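Local atomic coordinates of beta-N-acetylhexosaminidase (Beutenbergia cavernae, PDB entry 5BU9), a protein that probably hydrolyses terminal non-reducing N-acetyl-D-hexosamine residues from N-acetyl-beta-D-hexosaminides, as a member of glycoside hydrolase family 3. Residues L74-D79 with S124-N129; W117-A122 with R175-E180; T181-F186 with A226-S231. One frame throughout, in Å; residues are numbered along the deposited sequence.

All three contacts lie in the glycoside hydrolase family 3 N-terminal domain, which belongs to the TIM-barrel clan. Contact 1 pairs strand 75-82 with strand 128-129, and contact 3 pairs strand 180-186 with strand 227-230. Strands 128-129 and 180-186 are neighbours, so the two pairings follow each other round the sheet. Contact 2 joins the last turns of helix 107-123 to the turn after helix 160-176; these helices lead into those two middle strands. Its segments alternate along the chain with those of contact 1; contact 3 follows both. Centres of contacts 1 and 2 are about 9 Å apart, and contact 3 is about 15 Å from contact 1. D79 and K184, a long and weak ion pair, join contacts 1 and 3.

Contact 1 (L74-D79 with S124-N129); sequences LLVATD and SGINLN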
ATOM      1  N   LEU A  74       6.928   7.707  11.880  1.00 42.28           N
ATOM      2  CA  LEU A  74       6.678   6.621  10.945  1.00 33.83           C
ATOM      3  C   LEU A  74       5.202   6.519  10.588  1.00 36.12           C
ATOM      4  O   LEU A  74       4.338   6.688  11.442  1.00 42.53           O
ATOM      5  CB  LEU A  74       7.136   5.285  11.546  1.00 33.91           C
ATOM      6  CG  LEU A  74       8.580   5.164  12.050  1.00 37.05           C
ATOM      7  CD1 LEU A  74       8.857   3.786  12.689  1.00 35.58           C
ATOM      8  CD2 LEU A  74       9.535   5.462  10.879  1.00 30.21           C
ATOM      9  N   LEU A  75       4.925   6.260   9.316  1.00 33.16           N
ATOM     10  CA  LEU A  75       3.722   5.548   8.941  1.00 35.68           C
ATOM     11  C   LEU A  75       3.992   4.077   9.335  1.00 38.69           C
ATOM     12  O   LEU A  75       5.038   3.489   8.986  1.00 32.66           O
ATOM     13  CB  LEU A  75       3.409   5.705   7.444  1.00 27.77           C
ATOM     14  CG  LEU A  75       2.804   7.062   7.083  1.00 32.47           C
ATOM     15  CD1 LEU A  75       2.824   7.290   5.584  1.00 30.56           C
ATOM     16  CD2 LEU A  75       1.370   7.194   7.609  1.00 29.63           C
ATOM     17  N   VAL A  76       3.087   3.510  10.126  1.00 39.69           N
ATOM     18  CA  VAL A  76       3.208   2.127  10.564  1.00 30.75           C
ATOM     19  C   VAL A  76       2.019   1.373   9.984  1.00 35.29           C
ATOM     20  O   VAL A  76       0.874   1.564  10.408  1.00 47.37           O
ATOM     21  CB  VAL A  76       3.236   2.002  12.101  1.00 39.43           C
ATOM     22  CG1 VAL A  76       3.539   0.592  12.472  1.00 28.67           C
ATOM     23  CG2 VAL A  76       4.233   2.961  12.716  1.00 29.32           C
ATOM     24  N   ALA A  77       2.296   0.542   8.998  1.00 29.41           N
ATOM     25  CA  ALA A  77       1.257  -0.104   8.228  1.00 33.09           C
ATOM     26  C   ALA A  77       1.259  -1.576   8.476  1.00 38.96           C
ATOM     27  O   ALA A  77       2.292  -2.136   8.855  1.00 32.69           O
ATOM     28  CB  ALA A  77       1.478   0.155   6.721  1.00 26.89           C
ATOM     29  N   THR A  78       0.122  -2.221   8.231  1.00 31.95           N
ATOM     30  CA  THR A  78       0.119  -3.677   8.080  1.00 30.89           C
ATOM     31  C   THR A  78      -1.001  -4.043   7.100  1.00 26.80           C
ATOM     32  O   THR A  78      -1.731  -3.171   6.626  1.00 31.32           O
ATOM     33  CB  THR A  78      -0.039  -4.435   9.438  1.00 30.00           C
ATOM     34  OG1 THR A  78       0.125  -5.833   9.216  1.00 36.61           O
ATOM     35  CG2 THR A  78      -1.406  -4.220  10.031  1.00 29.18           C
ATOM     36  N   ASP A  79      -1.098  -5.322   6.774  1.00 28.18           N
ATOM     37  CA  ASP A  79      -2.179  -5.858   5.939  1.00 26.18           C
ATOM     38  C   ASP A  79      -3.319  -6.397   6.779  1.00 32.34           C
ATOM     39  O   ASP A  79      -3.305  -7.603   7.109  1.00 35.21           O
ATOM     40  CB  ASP A  79      -1.684  -7.016   5.051  1.00 30.95           C
ATOM     41  CG  ASP A  79      -1.057  -6.549   3.738  1.00 39.75           C
ATOM     42  OD1 ASP A  79      -1.057  -5.329   3.431  1.00 53.14           O
ATOM     43  OD2 ASP A  79      -0.562  -7.433   3.004  1.00 48.69           O
ATOM     44  N   SER A 124      -2.413  -1.118  18.868  0.53 38.03           N
ATOM     45  CA  SER A 124      -1.162  -1.849  18.679  0.53 37.52           C
ATOM     46  C   SER A 124      -0.136  -0.985  17.943  0.53 42.73           C
ATOM     47  O   SER A 124       0.897  -1.488  17.502  0.53 43.94           O
ATOM     48  CB  SER A 124      -1.399  -3.158  17.917  0.53 36.59           C
ATOM     49  OG  SER A 124      -1.660  -2.912  16.543  0.53 35.20           O
ATOM     50  N   GLY A 125      -0.428   0.310  17.807  1.00 46.44           N
ATOM     51  CA  GLY A 125       0.498   1.255  17.187  1.00 40.22           C
ATOM     52  C   GLY A 125       0.467   1.389  15.665  1.00 45.23           C
ATOM     53  O   GLY A 125       1.281   2.107  15.062  1.00 39.49           O
ATOM     54  N   ILE A 126      -0.468   0.695  15.032  1.00 35.20           N
ATOM     55  CA  ILE A 126      -0.672   0.786  13.587  1.00 34.72           C
ATOM     56  C   ILE A 126      -1.415   2.090  13.294  1.00 52.00           C
ATOM     57  O   ILE A 126      -2.384   2.397  13.995  1.00 35.33           O
ATOM     58  CB  ILE A 126      -1.491  -0.428  13.068  1.00 36.78           C
ATOM     59  CG1 ILE A 126      -0.735  -1.721  13.349  1.00 35.99           C
ATOM     60  CG2 ILE A 126      -1.921  -0.239  11.588  1.00 31.19           C
ATOM     61  CD1 ILE A 126       0.560  -1.829  12.606  1.00 37.33           C
ATOM     62  N   ASN A 127      -0.997   2.852  12.280  1.00 32.54           N
ATOM     63  CA  ASN A 127      -1.789   4.016  11.858  1.00 50.59           C
ATOM     64  C   ASN A 127      -2.102   3.993  10.371  1.00 40.82           C
ATOM     65  O   ASN A 127      -2.699   4.925   9.857  1.00 40.74           O
ATOM     66  CB  ASN A 127      -1.092   5.341  12.210  1.00 33.58           C
ATOM     67  CG  ASN A 127       0.318   5.437  11.650  1.00 37.70           C
ATOM     68  OD1 ASN A 127       0.656   4.797  10.650  1.00 32.67           O
ATOM     69  ND2 ASN A 127       1.163   6.213  12.322  1.00 37.88           N
ATOM     70  N   LEU A 128      -1.689   2.938   9.671  1.00 38.66           N
ATOM     71  CA  LEU A 128      -2.055   2.825   8.270  1.00 29.86           C
ATOM     72  C   LEU A 128      -2.430   1.387   7.962  1.00 43.25           C
ATOM     73  O   LEU A 128      -1.674   0.465   8.287  1.00 29.62           O
ATOM     74  CB  LEU A 128      -0.912   3.295   7.358  1.00 29.26           C
ATOM     75  CG  LEU A 128      -1.288   3.353   5.881  1.00 29.41           C
ATOM     76  CD1 LEU A 128      -2.419   4.386   5.652  1.00 30.00           C
ATOM     77  CD2 LEU A 128      -0.064   3.676   5.032  1.00 28.02           C
ATOM     78  N   ASN A 129      -3.610   1.196   7.371  1.00 29.16           N
ATOM     79  CA  ASN A 129      -4.037  -0.135   6.915  1.00 30.78           C
ATOM     80  C   ASN A 129      -3.905  -0.225   5.391  1.00 36.71           C
ATOM     81  O   ASN A 129      -4.445   0.614   4.668  1.00 33.28           O
ATOM     82  CB  ASN A 129      -5.483  -0.415   7.357  1.00 35.56           C
ATOM     83  CG  ASN A 129      -5.855  -1.901   7.302  1.00 34.14           C
ATOM     84  OD1 ASN A 129      -5.052  -2.739   6.919  1.00 31.81           O
ATOM     85  ND2 ASN A 129      -7.100  -2.229   7.706  1.00 29.99           N
TER
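N127 reaches across to V76 and L74 with its carboxamide. N127 OD1 accepts V76 N at 2.8 Å, with the donor tilted 29° from the carbonyl plane. ND2 gives a nearly straight but weak bond to L74 O. Chi1 of 55° sets CG between the backbone N and the carbonyl carbon of N127, on the side of the neighbouring strand. V76 O takes two backbone donors, N127 N at 2.9 Å and L128 N at 3.0 Å. A leucine in place of N127 would probably leave V76 N, and the weakly bonded L74 O, without these side-chain mates. I126 crosses V76 at about a right angle. I126 CD1 meets V76 CG1 at 3.8 Å and T78 CG2 at 4.0 Å. The carbonyl O of G125 rests against V76 CB.

Further along, the segments pair as parallel strands, as neighbours do in a TIM barrel. T78 N bonds to L128 O, and A77 CA makes a CH...O contact with L128 O at 3.0 Å. CB of A77 and CB of L128 share one face of the sheet, 4.0 Å apart, and both residues also touch M16 of strand 15-20. T78 and N129 point to the other face. Their polar ends are held elsewhere, T78 OG1 by L42 O and N129 OD1 by Q80 N.

G125, with positive phi, closes a Schellman motif at the end of helix 107-123 and turns the chain into strand 128-129. V76 also packs on V57 of helix 50-61. D79 OD1 bonds to a glycerol, probably from the crystallisation liquor.

Contact 2 (W117-A122 with R175-E180); sequences WGAELA and RASGVE
S177 lies over one face of the flat peptide group between G118 and A119. S177 CB is 3.6 Å from G118 C and 3.5 Å from A119 N. A second flat group, within segment 175-180, is the R175 guanidinium, met at its edge by the E180 carboxylate. NE of R175 gives a salt-bridge hydrogen bond of 3.0 Å to E180 OE2. The acceptor lies in the guanidinium plane and is met on its syn side, 31° out of the carboxylate plane. This bridge ties the end of helix 160-176 to the start of strand 180-186.

Glycine at 118 is what lets S177 come so near. A CB there would stand about 3.2 Å from S177 CB, which is tight. S177 OG passes beside A119 CB, and its hydrogen bond goes to T115 O, one turn earlier in the same helix.

The two helices are neighbours in the outer layer of the barrel. Helix 107-123 leads to strand 128-129 and helix 160-176 to strand 180-186. E180 pairs through its backbone with N127 and N129. G178 is the C-prime residue of the Schellman motif that ends the second helix.

That turn brings V179 against the first helix, and no hydrogen bond crosses. V179 CG2, anti to the carbonyl carbon, comes to 3.4 Å from G118 O, already bonded to A122 N. V179 CG2 is also 4.2 Å from both L121 CB and A122 CB. A122 CB also sits 3.5 Å from S177 O. L121 and V179 both pack on M174, and V179 touches N129. One turn earlier than L121, W117 packs on F170 of helix 160-176.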
ATOM      1  N   TRP A 117     -12.319  -2.789  14.520  1.00 39.12           N
ATOM      2  CA  TRP A 117     -11.069  -3.378  13.988  1.00 36.94           C
ATOM      3  C   TRP A 117      -9.968  -2.336  13.982  1.00 39.39           C
ATOM      4  O   TRP A 117      -8.827  -2.603  14.350  1.00 37.61           O
ATOM      5  CB  TRP A 117     -11.276  -3.925  12.572  1.00 35.88           C
ATOM      6  CG  TRP A 117     -12.339  -4.945  12.536  1.00 67.28           C
ATOM      7  CD1 TRP A 117     -12.744  -5.729  13.576  1.00 42.95           C
ATOM      8  CD2 TRP A 117     -13.182  -5.282  11.426  1.00 40.12           C
ATOM      9  NE1 TRP A 117     -13.779  -6.542  13.180  1.00 38.37           N
ATOM     10  CE2 TRP A 117     -14.070  -6.283  11.866  1.00 57.61           C
ATOM     11  CE3 TRP A 117     -13.271  -4.837  10.106  1.00 47.80           C
ATOM     12  CZ2 TRP A 117     -15.022  -6.861  11.023  1.00 37.86           C
ATOM     13  CZ3 TRP A 117     -14.219  -5.400   9.278  1.00 43.43           C
ATOM     14  CH2 TRP A 117     -15.085  -6.397   9.739  1.00 59.76           C
ATOM     15  N   GLY A 118     -10.324  -1.130  13.568  1.00 39.68           N
ATOM     16  CA  GLY A 118      -9.389  -0.020  13.594  1.00 47.55           C
ATOM     17  C   GLY A 118      -8.847   0.330  14.969  1.00 38.03           C
ATOM     18  O   GLY A 118      -7.656   0.635  15.090  1.00 38.40           O
ATOM     19  N   ALA A 119      -9.710   0.285  15.994  1.00 38.42           N
ATOM     20  CA  ALA A 119      -9.323   0.624  17.369  1.00 44.25           C
ATOM     21  C   ALA A 119      -8.241  -0.350  17.884  1.00 39.26           C
ATOM     22  O   ALA A 119      -7.318   0.035  18.610  1.00 45.78           O
ATOM     23  CB  ALA A 119     -10.551   0.610  18.296  1.00 41.29           C
ATOM     24  N   GLU A 120      -8.372  -1.613  17.485  1.00 50.55           N
ATOM     25  CA  GLU A 120      -7.415  -2.647  17.831  1.00 40.96           C
ATOM     26  C   GLU A 120      -6.100  -2.351  17.120  1.00 47.79           C
ATOM     27  O   GLU A 120      -5.042  -2.426  17.727  1.00 37.35           O
ATOM     28  CB  GLU A 120      -7.959  -4.025  17.447  1.00 42.92           C
ATOM     29  CG  GLU A 120      -9.325  -4.361  18.062  1.00 39.62           C
ATOM     30  CD  GLU A 120      -9.996  -5.568  17.397  1.00 39.35           C
ATOM     31  OE1 GLU A 120      -9.504  -6.023  16.343  1.00 41.26           O
ATOM     32  OE2 GLU A 120     -11.025  -6.057  17.919  1.00 53.42           O
ATOM     33  N   LEU A 121      -6.168  -1.990  15.843  1.00 42.67           N
ATOM     34  CA  LEU A 121      -4.954  -1.617  15.114  1.00 36.80           C
ATOM     35  C   LEU A 121      -4.284  -0.436  15.795  1.00 53.05           C
ATOM     36  O   LEU A 121      -3.106  -0.503  16.108  1.00 35.42           O
ATOM     37  CB  LEU A 121      -5.257  -1.283  13.665  1.00 33.70           C
ATOM     38  CG  LEU A 121      -5.624  -2.489  12.821  1.00 32.94           C
ATOM     39  CD1 LEU A 121      -5.938  -2.016  11.411  1.00 32.27           C
ATOM     40  CD2 LEU A 121      -4.486  -3.446  12.818  1.00 32.39           C
ATOM     41  N   ALA A 122      -5.037   0.632  16.052  1.00 37.52           N
ATOM     42  CA  ALA A 122      -4.479   1.845  16.650  1.00 38.69           C
ATOM     43  C   ALA A 122      -3.863   1.548  18.005  1.00 46.74           C
ATOM     44  O   ALA A 122      -2.832   2.101  18.349  1.00 41.00           O
ATOM     45  CB  ALA A 122      -5.557   2.920  16.806  1.00 37.84           C
ATOM     46  N   ARG A 175     -10.801   5.232   9.688  1.00 40.57           N
ATOM     47  CA  ARG A 175     -10.462   6.628   9.971  1.00 39.73           C
ATOM     48  C   ARG A 175     -11.054   7.090  11.303  1.00 53.78           C
ATOM     49  O   ARG A 175     -10.403   7.834  12.018  1.00 43.12           O
ATOM     50  CB  ARG A 175     -10.953   7.563   8.859  1.00 54.10           C
ATOM     51  CG  ARG A 175     -10.276   7.346   7.522  1.00 81.81           C
ATOM     52  CD  ARG A 175     -10.517   8.473   6.483  1.00 44.82           C
ATOM     53  NE  ARG A 175      -9.976   7.997   5.210  1.00 61.29           N
ATOM     54  CZ  ARG A 175     -10.719   7.565   4.197  1.00 87.24           C
ATOM     55  NH1 ARG A 175     -12.043   7.613   4.284  1.00 49.41           N
ATOM     56  NH2 ARG A 175     -10.140   7.109   3.090  1.00 78.27           N
ATOM     57  N   ALA A 176     -12.273   6.649  11.644  1.00 42.59           N
ATOM     58  CA  ALA A 176     -12.912   7.093  12.897  1.00 48.71           C
ATOM     59  C   ALA A 176     -12.119   6.610  14.105  1.00 43.95           C
ATOM     60  O   ALA A 176     -12.223   7.179  15.189  1.00 50.40           O
ATOM     61  CB  ALA A 176     -14.375   6.611  12.993  1.00 45.66           C
ATOM     62  N   SER A 177     -11.321   5.561  13.914  1.00 46.94           N
ATOM     63  CA  SER A 177     -10.449   5.074  14.979  1.00 42.52           C
ATOM     64  C   SER A 177      -8.978   5.509  14.823  1.00 46.88           C
ATOM     65  O   SER A 177      -8.117   4.999  15.525  1.00 47.75           O
ATOM     66  CB  SER A 177     -10.541   3.552  15.063  1.00 41.33           C
ATOM     67  OG  SER A 177     -11.795   3.177  15.617  1.00 49.11           O
ATOM     68  N   GLY A 178      -8.699   6.456  13.925  1.00 42.90           N
ATOM     69  CA  GLY A 178      -7.355   6.989  13.758  1.00 41.90           C
ATOM     70  C   GLY A 178      -6.428   6.219  12.830  1.00 39.73           C
ATOM     71  O   GLY A 178      -5.213   6.415  12.848  1.00 50.25           O
ATOM     72  N   VAL A 179      -6.996   5.343  12.003  1.00 40.22           N
ATOM     73  CA  VAL A 179      -6.198   4.542  11.070  1.00 36.95           C
ATOM     74  C   VAL A 179      -6.549   4.894   9.649  1.00 45.59           C
ATOM     75  O   VAL A 179      -7.681   4.655   9.220  1.00 41.97           O
ATOM     76  CB  VAL A 179      -6.409   3.027  11.267  1.00 39.65           C
ATOM     77  CG1 VAL A 179      -5.424   2.282  10.393  1.00 38.26           C
ATOM     78  CG2 VAL A 179      -6.256   2.653  12.711  1.00 37.43           C
ATOM     79  N   GLU A 180      -5.586   5.436   8.903  1.00 40.61           N
ATOM     80  CA  GLU A 180      -5.829   5.747   7.502  1.00 34.66           C
ATOM     81  C   GLU A 180      -5.820   4.473   6.690  1.00 49.44           C
ATOM     82  O   GLU A 180      -5.260   3.467   7.125  1.00 34.76           O
ATOM     83  CB  GLU A 180      -4.791   6.735   6.954  1.00 34.17           C
ATOM     84  CG  GLU A 180      -5.213   8.216   7.130  1.00 47.65           C
ATOM     85  CD  GLU A 180      -6.431   8.619   6.271  1.00 57.46           C
ATOM     86  OE1 GLU A 180      -6.843   9.807   6.360  1.00 63.88           O
ATOM     87  OE2 GLU A 180      -6.968   7.763   5.508  1.00 44.85           O
TER

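Contact 3 (T181-F186 with A226-S231); sequences TVIKHF and AFVMTS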
ATOM      1  N   THR A 181      -6.439   4.519   5.512  1.00 35.89           N
ATOM      2  CA  THR A 181      -6.512   3.346   4.651  1.00 32.02           C
ATOM      3  C   THR A 181      -5.782   3.582   3.323  1.00 38.87           C
ATOM      4  O   THR A 181      -5.479   4.722   2.961  1.00 34.12           O
ATOM      5  CB  THR A 181      -7.966   2.972   4.383  1.00 38.09           C
ATOM      6  OG1 THR A 181      -8.710   4.162   4.089  1.00 39.69           O
ATOM      7  CG2 THR A 181      -8.568   2.287   5.630  1.00 33.90           C
ATOM      8  N   VAL A 182      -5.454   2.493   2.640  1.00 33.64           N
ATOM      9  CA  VAL A 182      -4.879   2.541   1.303  1.00 34.35           C
ATOM     10  C   VAL A 182      -5.763   1.743   0.362  1.00 45.27           C
ATOM     11  O   VAL A 182      -5.827   0.535   0.487  1.00 36.48           O
ATOM     12  CB  VAL A 182      -3.474   1.974   1.312  1.00 34.07           C
ATOM     13  CG1 VAL A 182      -2.862   2.050  -0.093  1.00 28.22           C
ATOM     14  CG2 VAL A 182      -2.613   2.726   2.370  1.00 28.24           C
ATOM     15  N   ILE A 183      -6.474   2.378  -0.563  1.00 34.50           N
ATOM     16  CA  ILE A 183      -7.332   1.568  -1.441  1.00 38.81           C
ATOM     17  C   ILE A 183      -6.427   0.873  -2.469  1.00 37.70           C
ATOM     18  O   ILE A 183      -5.439   1.455  -2.928  1.00 28.27           O
ATOM     19  CB  ILE A 183      -8.459   2.418  -2.086  1.00 33.70           C
ATOM     20  CG1 ILE A 183      -7.898   3.587  -2.874  1.00 39.90           C
ATOM     21  CG2 ILE A 183      -9.389   2.971  -1.008  1.00 31.87           C
ATOM     22  CD1 ILE A 183      -8.957   4.257  -3.696  1.00 32.57           C
ATOM     23  N   LYS A 184      -6.713  -0.386  -2.781  1.00 37.62           N
ATOM     24  CA  LYS A 184      -5.800  -1.190  -3.616  1.00 28.55           C
ATOM     25  C   LYS A 184      -6.617  -2.171  -4.489  1.00 33.29           C
ATOM     26  O   LYS A 184      -7.758  -2.478  -4.128  1.00 37.17           O
ATOM     27  CB  LYS A 184      -4.809  -1.913  -2.715  1.00 25.91           C
ATOM     28  CG  LYS A 184      -5.419  -2.967  -1.780  1.00 34.26           C
ATOM     29  CD  LYS A 184      -4.324  -3.460  -0.843  1.00 27.85           C
ATOM     30  CE  LYS A 184      -4.720  -4.718  -0.115  1.00 28.76           C
ATOM     31  NZ  LYS A 184      -3.685  -5.157   0.907  1.00 33.17           N
ATOM     32  N   HIS A 185      -6.110  -2.633  -5.635  1.00 33.77           N
ATOM     33  CA  HIS A 185      -4.831  -2.262  -6.240  1.00 32.93           C
ATOM     34  C   HIS A 185      -5.076  -1.636  -7.608  1.00 39.80           C
ATOM     35  O   HIS A 185      -5.452  -2.329  -8.545  1.00 34.15           O
ATOM     36  CB  HIS A 185      -3.917  -3.499  -6.433  1.00 26.33           C
ATOM     37  CG  HIS A 185      -3.893  -4.445  -5.275  1.00 37.67           C
ATOM     38  ND1 HIS A 185      -4.984  -5.205  -4.908  1.00 30.41           N
ATOM     39  CD2 HIS A 185      -2.891  -4.789  -4.426  1.00 31.27           C
ATOM     40  CE1 HIS A 185      -4.660  -5.962  -3.873  1.00 56.32           C
ATOM     41  NE2 HIS A 185      -3.391  -5.738  -3.565  1.00 31.25           N
ATOM     42  N   PHE A 186      -4.835  -0.341  -7.727  1.00 33.57           N
ATOM     43  CA  PHE A 186      -5.183   0.412  -8.922  1.00 37.57           C
ATOM     44  C   PHE A 186      -4.316  -0.019 -10.111  1.00 36.70           C
ATOM     45  O   PHE A 186      -3.102  -0.164  -9.973  1.00 29.10           O
ATOM     46  CB  PHE A 186      -5.019   1.912  -8.644  1.00 28.53           C
ATOM     47  CG  PHE A 186      -5.537   2.774  -9.716  1.00 37.63           C
ATOM     48  CD1 PHE A 186      -6.845   3.215  -9.681  1.00 34.83           C
ATOM     49  CD2 PHE A 186      -4.729   3.157 -10.765  1.00 26.91           C
ATOM     50  CE1 PHE A 186      -7.356   4.033 -10.667  1.00 34.12           C
ATOM     51  CE2 PHE A 186      -5.242   3.991 -11.788  1.00 35.58           C
ATOM     52  CZ  PHE A 186      -6.551   4.416 -11.731  1.00 45.16           C
ATOM     53  N   ALA A 226      -6.779   8.880   0.957  1.00 39.50           N
ATOM     54  CA  ALA A 226      -5.554   9.662   1.134  1.00 39.59           C
ATOM     55  C   ALA A 226      -4.337   8.918   0.595  1.00 39.02           C
ATOM     56  O   ALA A 226      -3.266   9.507   0.436  1.00 39.86           O
ATOM     57  CB  ALA A 226      -5.350   9.986   2.608  1.00 34.59           C
ATOM     58  N   PHE A 227      -4.510   7.612   0.391  1.00 33.85           N
ATOM     59  CA  PHE A 227      -3.475   6.694  -0.125  1.00 34.10           C
ATOM     60  C   PHE A 227      -4.118   5.754  -1.134  1.00 36.73           C
ATOM     61  O   PHE A 227      -5.217   5.215  -0.901  1.00 35.88           O
ATOM     62  CB  PHE A 227      -2.831   5.832   0.979  1.00 35.79           C
ATOM     63  CG  PHE A 227      -2.079   6.611   2.032  1.00 39.03           C
ATOM     64  CD1 PHE A 227      -2.763   7.275   3.048  1.00 43.40           C
ATOM     65  CD2 PHE A 227      -0.678   6.640   2.029  1.00 33.94           C
ATOM     66  CE1 PHE A 227      -2.073   7.996   4.034  1.00 36.27           C
ATOM     67  CE2 PHE A 227       0.032   7.363   2.998  1.00 34.90           C
ATOM     68  CZ  PHE A 227      -0.663   8.052   4.009  1.00 36.78           C
ATOM     69  N   VAL A 228      -3.420   5.540  -2.241  1.00 32.24           N
ATOM     70  CA  VAL A 228      -3.810   4.555  -3.241  1.00 35.25           C
ATOM     71  C   VAL A 228      -2.613   3.659  -3.522  1.00 40.79           C
ATOM     72  O   VAL A 228      -1.495   4.152  -3.728  1.00 33.57           O
ATOM     73  CB  VAL A 228      -4.304   5.217  -4.545  1.00 36.40           C
ATOM     74  CG1 VAL A 228      -4.515   4.154  -5.604  1.00 32.58           C
ATOM     75  CG2 VAL A 228      -5.589   6.051  -4.294  1.00 29.56           C
HETATM   76  N   MSE A 229      -2.846   2.354  -3.556  1.00 30.67           N
HETATM   77  CA  MSE A 229      -1.803   1.402  -3.968  1.00 33.13           C
HETATM   78  C   MSE A 229      -1.988   0.936  -5.418  1.00 28.93           C
HETATM   79  O   MSE A 229      -3.101   0.639  -5.858  1.00 32.32           O
HETATM   80  CB  MSE A 229      -1.761   0.184  -3.035  1.00 24.20           C
HETATM   81  CG  MSE A 229      -0.801  -0.881  -3.504  1.00 30.99           C
HETATM   82 SE   MSE A 229      -0.781  -2.450  -2.345  0.70 36.21          SE
HETATM   83  CE  MSE A 229       0.137  -1.704  -0.854  1.00 24.65           C
ATOM     84  N   THR A 230      -0.890   0.881  -6.158  1.00 30.56           N
ATOM     85  CA  THR A 230      -0.892   0.443  -7.550  1.00 26.86           C
ATOM     86  C   THR A 230      -0.500  -1.043  -7.675  1.00 35.59           C
ATOM     87  O   THR A 230       0.298  -1.564  -6.878  1.00 36.51           O
ATOM     88  CB  THR A 230       0.087   1.281  -8.389  1.00 36.26           C
ATOM     89  OG1 THR A 230       1.368   1.224  -7.751  1.00 25.96           O
ATOM     90  CG2 THR A 230      -0.385   2.777  -8.519  1.00 24.62           C
ATOM     91  N   SER A 231      -1.103  -1.690  -8.676  1.00 26.61           N
ATOM     92  CA  SER A 231      -0.805  -3.021  -9.200  1.00 33.01           C
ATOM     93  C   SER A 231       0.506  -3.085  -9.994  1.00 29.69           C
ATOM     94  O   SER A 231       0.909  -2.080 -10.577  1.00 34.38           O
ATOM     95  CB  SER A 231      -1.956  -3.418 -10.124  1.00 25.86           C
ATOM     96  OG  SER A 231      -1.718  -4.585 -10.854  1.00 40.28           O
TER
HETATM   97  O   HOH W   1      -7.061   7.057   2.766  1.00 40.13           O
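M229, a selenomethionine, fills the middle. M229 CB lies 3.7 Å from both V182 CG1 and K184 CB. With chi2 at -178° the chain is extended, and M229 SE lies 3.8 Å from H185 CD2. K184 CG lies over the centre of the H185 ring, on one face. V182 CG2 packs on F227 CB at 3.4 Å. On the face with I183 and F186, V228 CG2 meets I183 CG1 and V228 CG1 meets F186 CB at 3.8 Å.

The backbones run parallel. I183 N bonds to F227 O and M229 N to I183 O. A beta bulge between I183 and F186 shifts the register by one; the peptide before H185 is cis. F186 N bonds to M229 O at 2.7 Å, and S231 N to F186 O.

K184, H185 and F186 open the KHFPG sequence of family 3 hexosaminidases. K184 NZ is held by E81 and L130 O, and H185 ND1 by D135. Both side chains bind glycerol, probably from the crystallisation liquor, in what may be the sugar pocket. The F186 ring packs edge-to-face on F217 and touches helix 248-258, while F227 rests on strand 264-267 and T181 on helix 160-176.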